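Local coordinates for pyruvate kinase (Cryptosporidium parvum, PDB 4DRS), which probably catalyses the last step of glycolysis, the interconversion of phosphoenolpyruvate and ADP with pyruvate and ATP, using magnesium and potassium ions, at residues T51-I63 with F86-A98. Sequence-based numbering, arbitrary orientation.
Sequences TIGPSCNNVESLI and FKTLQNIREAAKA. With ACT (acetate ion), chain I.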
ATOM      1  N   THR A  51      10.430  -9.900 -39.755  1.00 36.89           N
ATOM      2  CA  THR A  51      11.170  -9.341 -40.870  1.00 38.21           C
ATOM      3  C   THR A  51      11.070 -10.298 -42.041  1.00 39.31           C
ATOM      4  O   THR A  51      11.379 -11.489 -41.912  1.00 39.90           O
ATOM      5  CB  THR A  51      12.645  -9.114 -40.503  1.00 39.25           C
ATOM      6  OG1 THR A  51      12.717  -8.307 -39.319  1.00 38.97           O
ATOM      7  CG2 THR A  51      13.384  -8.418 -41.643  1.00 39.18           C
ATOM      8  N   ILE A  52      10.623  -9.778 -43.180  1.00 39.87           N
ATOM      9  CA  ILE A  52      10.437 -10.604 -44.362  1.00 41.55           C
ATOM     10  C   ILE A  52      11.659 -10.527 -45.268  1.00 43.47           C
ATOM     11  O   ILE A  52      12.074  -9.447 -45.683  1.00 44.17           O
ATOM     12  CB  ILE A  52       9.150 -10.239 -45.149  1.00 40.86           C
ATOM     13  CG1 ILE A  52       7.943 -10.046 -44.209  1.00 39.20           C
ATOM     14  CG2 ILE A  52       8.860 -11.283 -46.223  1.00 40.19           C
ATOM     15  CD1 ILE A  52       7.663 -11.189 -43.250  1.00 39.12           C
ATOM     16  N   GLY A  53      12.234 -11.686 -45.560  1.00 46.19           N
ATOM     17  CA  GLY A  53      13.362 -11.782 -46.472  1.00 49.41           C
ATOM     18  C   GLY A  53      13.227 -12.993 -47.375  1.00 52.44           C
ATOM     19  O   GLY A  53      12.135 -13.556 -47.499  1.00 51.27           O
ATOM     20  N   PRO A  54      14.345 -13.416 -47.997  1.00 55.28           N
ATOM     21  CA  PRO A  54      14.360 -14.528 -48.959  1.00 56.72           C
ATOM     22  C   PRO A  54      13.702 -15.807 -48.439  1.00 57.80           C
ATOM     23  O   PRO A  54      12.981 -16.468 -49.187  1.00 59.68           O
ATOM     24  CB  PRO A  54      15.854 -14.760 -49.204  1.00 57.60           C
ATOM     25  CG  PRO A  54      16.486 -13.438 -48.923  1.00 57.74           C
ATOM     26  CD  PRO A  54      15.691 -12.843 -47.797  1.00 55.32           C
ATOM     27  N   SER A  55      13.935 -16.137 -47.170  1.00 58.21           N
ATOM     28  CA  SER A  55      13.429 -17.375 -46.565  1.00 58.36           C
ATOM     29  C   SER A  55      11.907 -17.472 -46.446  1.00 57.08           C
ATOM     30  O   SER A  55      11.372 -18.567 -46.283  1.00 58.12           O
ATOM     31  CB  SER A  55      14.066 -17.597 -45.189  1.00 59.62           C
ATOM     32  OG  SER A  55      15.442 -17.902 -45.312  1.00 62.36           O
ATOM     33  N   CYS A  56      11.212 -16.336 -46.514  1.00 54.82           N
ATOM     34  CA  CYS A  56       9.759 -16.321 -46.325  1.00 54.02           C
ATOM     35  C   CYS A  56       9.053 -15.273 -47.184  1.00 52.33           C
ATOM     36  O   CYS A  56       8.055 -14.678 -46.770  1.00 51.19           O
ATOM     37  CB  CYS A  56       9.418 -16.129 -44.842  1.00 55.07           C
ATOM     38  SG  CYS A  56      10.088 -14.610 -44.126  1.00 56.77           S
ATOM     39  N   ASN A  57       9.564 -15.078 -48.393  1.00 52.75           N
ATOM     40  CA  ASN A  57       9.068 -14.051 -49.296  1.00 53.49           C
ATOM     41  C   ASN A  57       7.794 -14.417 -50.070  1.00 53.69           C
ATOM     42  O   ASN A  57       7.107 -13.533 -50.598  1.00 53.18           O
ATOM     43  CB  ASN A  57      10.169 -13.663 -50.287  1.00 56.13           C
ATOM     44  CG  ASN A  57       9.798 -12.457 -51.117  1.00 58.21           C
ATOM     45  OD1 ASN A  57       9.309 -11.463 -50.590  1.00 60.77           O
ATOM     46  ND2 ASN A  57      10.011 -12.540 -52.420  1.00 59.56           N
ATOM     47  N   ASN A  58       7.485 -15.710 -50.150  1.00 51.90           N
ATOM     48  CA  ASN A  58       6.336 -16.172 -50.925  1.00 51.47           C
ATOM     49  C   ASN A  58       5.034 -16.201 -50.120  1.00 49.96           C
ATOM     50  O   ASN A  58       5.060 -16.234 -48.886  1.00 49.13           O
ATOM     51  CB  ASN A  58       6.622 -17.538 -51.568  1.00 52.91           C
ATOM     52  CG  ASN A  58       6.778 -18.648 -50.545  1.00 54.12           C
ATOM     53  OD1 ASN A  58       7.643 -18.596 -49.669  1.00 54.00           O
ATOM     54  ND2 ASN A  58       5.941 -19.670 -50.662  1.00 56.08           N
ATOM     55  N   VAL A  59       3.909 -16.188 -50.840  1.00 48.44           N
ATOM     56  CA  VAL A  59       2.563 -16.144 -50.259  1.00 47.50           C
ATOM     57  C   VAL A  59       2.328 -17.244 -49.220  1.00 47.89           C
ATOM     58  O   VAL A  59       1.855 -16.972 -48.115  1.00 47.42           O
ATOM     59  CB  VAL A  59       1.471 -16.221 -51.359  1.00 46.60           C
ATOM     60  CG1 VAL A  59       0.078 -16.301 -50.747  1.00 45.44           C
ATOM     61  CG2 VAL A  59       1.561 -15.026 -52.293  1.00 46.41           C
ATOM     62  N   GLU A  60       2.664 -18.478 -49.585  1.00 49.25           N
ATOM     63  CA  GLU A  60       2.480 -19.627 -48.705  1.00 50.44           C
ATOM     64  C   GLU A  60       3.180 -19.437 -47.357  1.00 48.68           C
ATOM     65  O   GLU A  60       2.580 -19.681 -46.306  1.00 47.89           O
ATOM     66  CB  GLU A  60       2.955 -20.913 -49.391  1.00 53.45           C
ATOM     67  CG  GLU A  60       2.507 -22.196 -48.699  1.00 57.85           C
ATOM     68  CD  GLU A  60       0.995 -22.311 -48.573  1.00 60.20           C
ATOM     69  OE1 GLU A  60       0.284 -22.106 -49.586  1.00 60.84           O
ATOM     70  OE2 GLU A  60       0.515 -22.614 -47.457  1.00 61.96           O
ATOM     71  N   SER A  61       4.437 -18.997 -47.396  1.00 46.98           N
ATOM     72  CA  SER A  61       5.209 -18.738 -46.179  1.00 45.95           C
ATOM     73  C   SER A  61       4.621 -17.603 -45.347  1.00 44.33           C
ATOM     74  O   SER A  61       4.608 -17.667 -44.115  1.00 44.22           O
ATOM     75  CB  SER A  61       6.660 -18.407 -46.511  1.00 46.45           C
ATOM     76  OG  SER A  61       7.319 -19.521 -47.073  1.00 48.53           O
ATOM     77  N   LEU A  62       4.145 -16.563 -46.025  1.00 41.93           N
ATOM     78  CA  LEU A  62       3.567 -15.412 -45.344  1.00 41.03           C
ATOM     79  C   LEU A  62       2.253 -15.760 -44.635  1.00 40.09           C
ATOM     80  O   LEU A  62       2.011 -15.308 -43.519  1.00 38.64           O
ATOM     81  CB  LEU A  62       3.412 -14.237 -46.314  1.00 40.91           C
ATOM     82  CG  LEU A  62       4.741 -13.559 -46.680  1.00 41.18           C
ATOM     83  CD1 LEU A  62       4.634 -12.776 -47.979  1.00 40.86           C
ATOM     84  CD2 LEU A  62       5.231 -12.667 -45.549  1.00 40.62           C
ATOM     85  N   ILE A  63       1.428 -16.580 -45.281  1.00 40.30           N
ATOM     86  CA  ILE A  63       0.220 -17.119 -44.662  1.00 40.55           C
ATOM     87  C   ILE A  63       0.596 -17.887 -43.395  1.00 41.01           C
ATOM     88  O   ILE A  63      -0.013 -17.689 -42.334  1.00 41.25           O
ATOM     89  CB  ILE A  63      -0.551 -18.036 -45.636  1.00 41.13           C
ATOM     90  CG1 ILE A  63      -1.211 -17.209 -46.742  1.00 40.74           C
ATOM     91  CG2 ILE A  63      -1.594 -18.864 -44.900  1.00 41.30           C
ATOM     92  CD1 ILE A  63      -1.770 -18.045 -47.873  1.00 40.52           C
ATOM     93  N   PHE A  86       8.835  -4.528 -53.839  1.00 49.54           N
ATOM     94  CA  PHE A  86       7.489  -4.456 -54.406  1.00 49.62           C
ATOM     95  C   PHE A  86       6.802  -5.827 -54.475  1.00 49.26           C
ATOM     96  O   PHE A  86       5.626  -5.948 -54.122  1.00 48.45           O
ATOM     97  CB  PHE A  86       7.509  -3.783 -55.785  1.00 49.98           C
ATOM     98  CG  PHE A  86       6.143  -3.565 -56.371  1.00 49.69           C
ATOM     99  CD1 PHE A  86       5.343  -2.511 -55.938  1.00 49.26           C
ATOM    100  CD2 PHE A  86       5.649  -4.418 -57.355  1.00 50.39           C
ATOM    101  CE1 PHE A  86       4.078  -2.312 -56.471  1.00 50.13           C
ATOM    102  CE2 PHE A  86       4.381  -4.226 -57.892  1.00 50.45           C
ATOM    103  CZ  PHE A  86       3.595  -3.171 -57.449  1.00 50.23           C
ATOM    104  N   LYS A  87       7.536  -6.843 -54.926  1.00 50.06           N
ATOM    105  CA  LYS A  87       7.025  -8.217 -54.972  1.00 51.24           C
ATOM    106  C   LYS A  87       6.639  -8.695 -53.575  1.00 48.83           C
ATOM    107  O   LYS A  87       5.549  -9.247 -53.380  1.00 46.89           O
ATOM    108  CB  LYS A  87       8.058  -9.177 -55.576  1.00 54.28           C
ATOM    109  CG  LYS A  87       8.244  -9.065 -57.081  1.00 59.35           C
ATOM    110  CD  LYS A  87       9.253 -10.094 -57.586  1.00 62.22           C
ATOM    111  CE  LYS A  87       9.562  -9.906 -59.064  1.00 64.16           C
ATOM    112  NZ  LYS A  87      10.589 -10.877 -59.532  1.00 67.87           N
ATOM    113  N   THR A  88       7.539  -8.476 -52.615  1.00 46.63           N
ATOM    114  CA  THR A  88       7.305  -8.823 -51.216  1.00 45.85           C
ATOM    115  C   THR A  88       5.998  -8.191 -50.711  1.00 44.37           C
ATOM    116  O   THR A  88       5.176  -8.855 -50.078  1.00 43.28           O
ATOM    117  CB  THR A  88       8.487  -8.379 -50.321  1.00 45.91           C
ATOM    118  OG1 THR A  88       9.711  -8.929 -50.823  1.00 46.23           O
ATOM    119  CG2 THR A  88       8.290  -8.849 -48.888  1.00 45.05           C
ATOM    120  N   LEU A  89       5.820  -6.909 -51.012  1.00 43.55           N
ATOM    121  CA  LEU A  89       4.630  -6.172 -50.624  1.00 43.35           C
ATOM    122  C   LEU A  89       3.354  -6.799 -51.188  1.00 43.41           C
ATOM    123  O   LEU A  89       2.358  -6.936 -50.476  1.00 43.90           O
ATOM    124  CB  LEU A  89       4.749  -4.711 -51.066  1.00 43.27           C
ATOM    125  CG  LEU A  89       3.571  -3.772 -50.792  1.00 43.10           C
ATOM    126  CD1 LEU A  89       3.267  -3.670 -49.305  1.00 41.63           C
ATOM    127  CD2 LEU A  89       3.876  -2.401 -51.367  1.00 43.84           C
ATOM    128  N   GLN A  90       3.389  -7.170 -52.467  1.00 43.73           N
ATOM    129  CA  GLN A  90       2.255  -7.816 -53.125  1.00 43.50           C
ATOM    130  C   GLN A  90       1.931  -9.150 -52.467  1.00 41.96           C
ATOM    131  O   GLN A  90       0.764  -9.485 -52.251  1.00 41.36           O
ATOM    132  CB  GLN A  90       2.562  -8.050 -54.600  1.00 45.80           C
ATOM    133  CG  GLN A  90       2.567  -6.795 -55.451  1.00 48.24           C
ATOM    134  CD  GLN A  90       2.825  -7.106 -56.911  1.00 50.82           C
ATOM    135  OE1 GLN A  90       3.810  -7.765 -57.259  1.00 52.97           O
ATOM    136  NE2 GLN A  90       1.942  -6.626 -57.777  1.00 51.68           N
ATOM    137  N   ASN A  91       2.982  -9.898 -52.153  1.00 41.04           N
ATOM    138  CA  ASN A  91       2.860 -11.177 -51.484  1.00 40.22           C
ATOM    139  C   ASN A  91       2.262 -11.056 -50.084  1.00 39.29           C
ATOM    140  O   ASN A  91       1.397 -11.854 -49.721  1.00 38.58           O
ATOM    141  CB  ASN A  91       4.213 -11.885 -51.454  1.00 40.71           C
ATOM    142  CG  ASN A  91       4.635 -12.390 -52.825  1.00 41.71           C
ATOM    143  OD1 ASN A  91       3.902 -12.247 -53.806  1.00 41.75           O
ATOM    144  ND2 ASN A  91       5.822 -12.981 -52.898  1.00 41.39           N
ATOM    145  N   ILE A  92       2.708 -10.056 -49.319  1.00 38.33           N
ATOM    146  CA  ILE A  92       2.154  -9.788 -47.986  1.00 37.75           C
ATOM    147  C   ILE A  92       0.649  -9.534 -48.077  1.00 37.85           C
ATOM    148  O   ILE A  92      -0.135 -10.136 -47.340  1.00 37.09           O
ATOM    149  CB  ILE A  92       2.857  -8.599 -47.275  1.00 36.95           C
ATOM    150  CG1 ILE A  92       4.321  -8.936 -46.965  1.00 36.67           C
ATOM    151  CG2 ILE A  92       2.125  -8.232 -45.984  1.00 35.72           C
ATOM    152  CD1 ILE A  92       5.193  -7.731 -46.668  1.00 35.74           C
ATOM    153  N   ARG A  93       0.257  -8.663 -49.006  1.00 38.93           N
ATOM    154  CA  ARG A  93      -1.147  -8.296 -49.189  1.00 40.88           C
ATOM    155  C   ARG A  93      -2.018  -9.436 -49.718  1.00 41.73           C
ATOM    156  O   ARG A  93      -3.166  -9.583 -49.295  1.00 42.69           O
ATOM    157  CB  ARG A  93      -1.275  -7.032 -50.045  1.00 40.60           C
ATOM    158  CG  ARG A  93      -0.971  -5.780 -49.232  1.00 41.32           C
ATOM    159  CD  ARG A  93      -0.921  -4.506 -50.053  1.00 41.10           C
ATOM    160  NE  ARG A  93      -0.648  -3.372 -49.177  1.00 41.22           N
ATOM    161  CZ  ARG A  93      -0.248  -2.169 -49.578  1.00 41.39           C
ATOM    162  NH1 ARG A  93      -0.053  -1.906 -50.864  1.00 42.84           N
ATOM    163  NH2 ARG A  93      -0.039  -1.221 -48.682  1.00 41.25           N
ATOM    164  N   GLU A  94      -1.466 -10.242 -50.622  1.00 42.68           N
ATOM    165  CA  GLU A  94      -2.156 -11.429 -51.116  1.00 44.09           C
ATOM    166  C   GLU A  94      -2.352 -12.433 -49.977  1.00 43.49           C
ATOM    167  O   GLU A  94      -3.442 -12.992 -49.814  1.00 44.45           O
ATOM    168  CB  GLU A  94      -1.383 -12.068 -52.279  1.00 45.59           C
ATOM    169  CG  GLU A  94      -2.075 -13.278 -52.896  1.00 48.41           C
ATOM    170  CD  GLU A  94      -1.365 -13.827 -54.128  1.00 50.56           C
ATOM    171  OE1 GLU A  94      -0.557 -13.095 -54.750  1.00 51.60           O
ATOM    172  OE2 GLU A  94      -1.624 -15.001 -54.477  1.00 50.77           O
ATOM    173  N   ALA A  95      -1.300 -12.638 -49.186  1.00 41.65           N
ATOM    174  CA  ALA A  95      -1.363 -13.522 -48.030  1.00 41.77           C
ATOM    175  C   ALA A  95      -2.382 -13.030 -47.007  1.00 41.88           C
ATOM    176  O   ALA A  95      -3.099 -13.835 -46.409  1.00 42.29           O
ATOM    177  CB  ALA A  95       0.007 -13.669 -47.390  1.00 41.06           C
ATOM    178  N   ALA A  96      -2.444 -11.713 -46.817  1.00 41.45           N
ATOM    179  CA  ALA A  96      -3.415 -11.110 -45.902  1.00 42.73           C
ATOM    180  C   ALA A  96      -4.842 -11.323 -46.386  1.00 43.04           C
ATOM    181  O   ALA A  96      -5.738 -11.549 -45.575  1.00 43.25           O
ATOM    182  CB  ALA A  96      -3.131  -9.625 -45.700  1.00 41.65           C
ATOM    183  N   LYS A  97      -5.044 -11.262 -47.702  1.00 44.47           N
ATOM    184  CA  LYS A  97      -6.360 -11.524 -48.293  1.00 46.78           C
ATOM    185  C   LYS A  97      -6.829 -12.948 -48.022  1.00 45.35           C
ATOM    186  O   LYS A  97      -8.021 -13.191 -47.859  1.00 45.94           O
ATOM    187  CB  LYS A  97      -6.367 -11.239 -49.796  1.00 49.62           C
ATOM    188  CG  LYS A  97      -6.474  -9.761 -50.131  1.00 53.85           C
ATOM    189  CD  LYS A  97      -6.605  -9.518 -51.629  1.00 56.89           C
ATOM    190  CE  LYS A  97      -6.739  -8.030 -51.924  1.00 59.30           C
ATOM    191  NZ  LYS A  97      -7.067  -7.770 -53.356  1.00 62.67           N
ATOM    192  N   ALA A  98      -5.881 -13.878 -47.960  1.00 44.25           N
ATOM    193  CA  ALA A  98      -6.180 -15.276 -47.675  1.00 44.27           C
ATOM    194  C   ALA A  98      -6.513 -15.508 -46.195  1.00 44.39           C
ATOM    195  O   ALA A  98      -6.842 -16.626 -45.791  1.00 43.84           O
ATOM    196  CB  ALA A  98      -5.019 -16.160 -48.110  1.00 43.68           C
TER
HETATM  197  C   ACT I 607      -0.151  -2.005 -54.325  1.00 67.35           C
HETATM  198  O   ACT I 607       0.362  -2.984 -53.733  1.00 65.56           O
HETATM  199  OXT ACT I 607      -0.155  -0.853 -53.833  1.00 67.16           O
HETATM  200  CH3 ACT I 607      -0.785  -2.218 -55.669  1.00 65.80           C
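N57 and N91 make the clearest polar link here: ND2 of N91 donates to the backbone O of N57 at 2.7 Å, nearly straight (167° at the hydrogen) and close to the plane of N91's own amide. One helical turn earlier, T88 OG1 lies 2.6 Å from N57 OD1. With CG anti to its backbone N (chi1 -171°), N57 swings its amide across to that hydroxyl, which also has S84 O within reach one turn back in its own helix. Both contacts fall on the residue just ahead of N58, the N-cap of helix 59-68, whose OD1 accepts from S61 OG.

Beyond this polar end the contact turns apolar. The small size of A95 is consistent with the close approach of the helices: its CB sits 3.6 Å from L62 CB and 3.8 Å from I63 CG1. L62 reaches on with CD1 to lie over the backbone at N91 and I92, while I63 CD1 meets A98 CB. Toward the solvent, V59 CG2 rests against the E94 carboxylate, 3.7 Å from CD. On the inner side I52 CG2 packs on T88 CG2, and I52 and I92 both also touch A73 of strand 72-76.

The axes of segments 59-63 and 86-97 come within 8.5 Å and cross at -55°. These are successive outer helices of the (beta/alpha)8 TIM barrel of pyruvate kinase, following strands 47-51 and 72-76 and packed side by side around the parallel sheet.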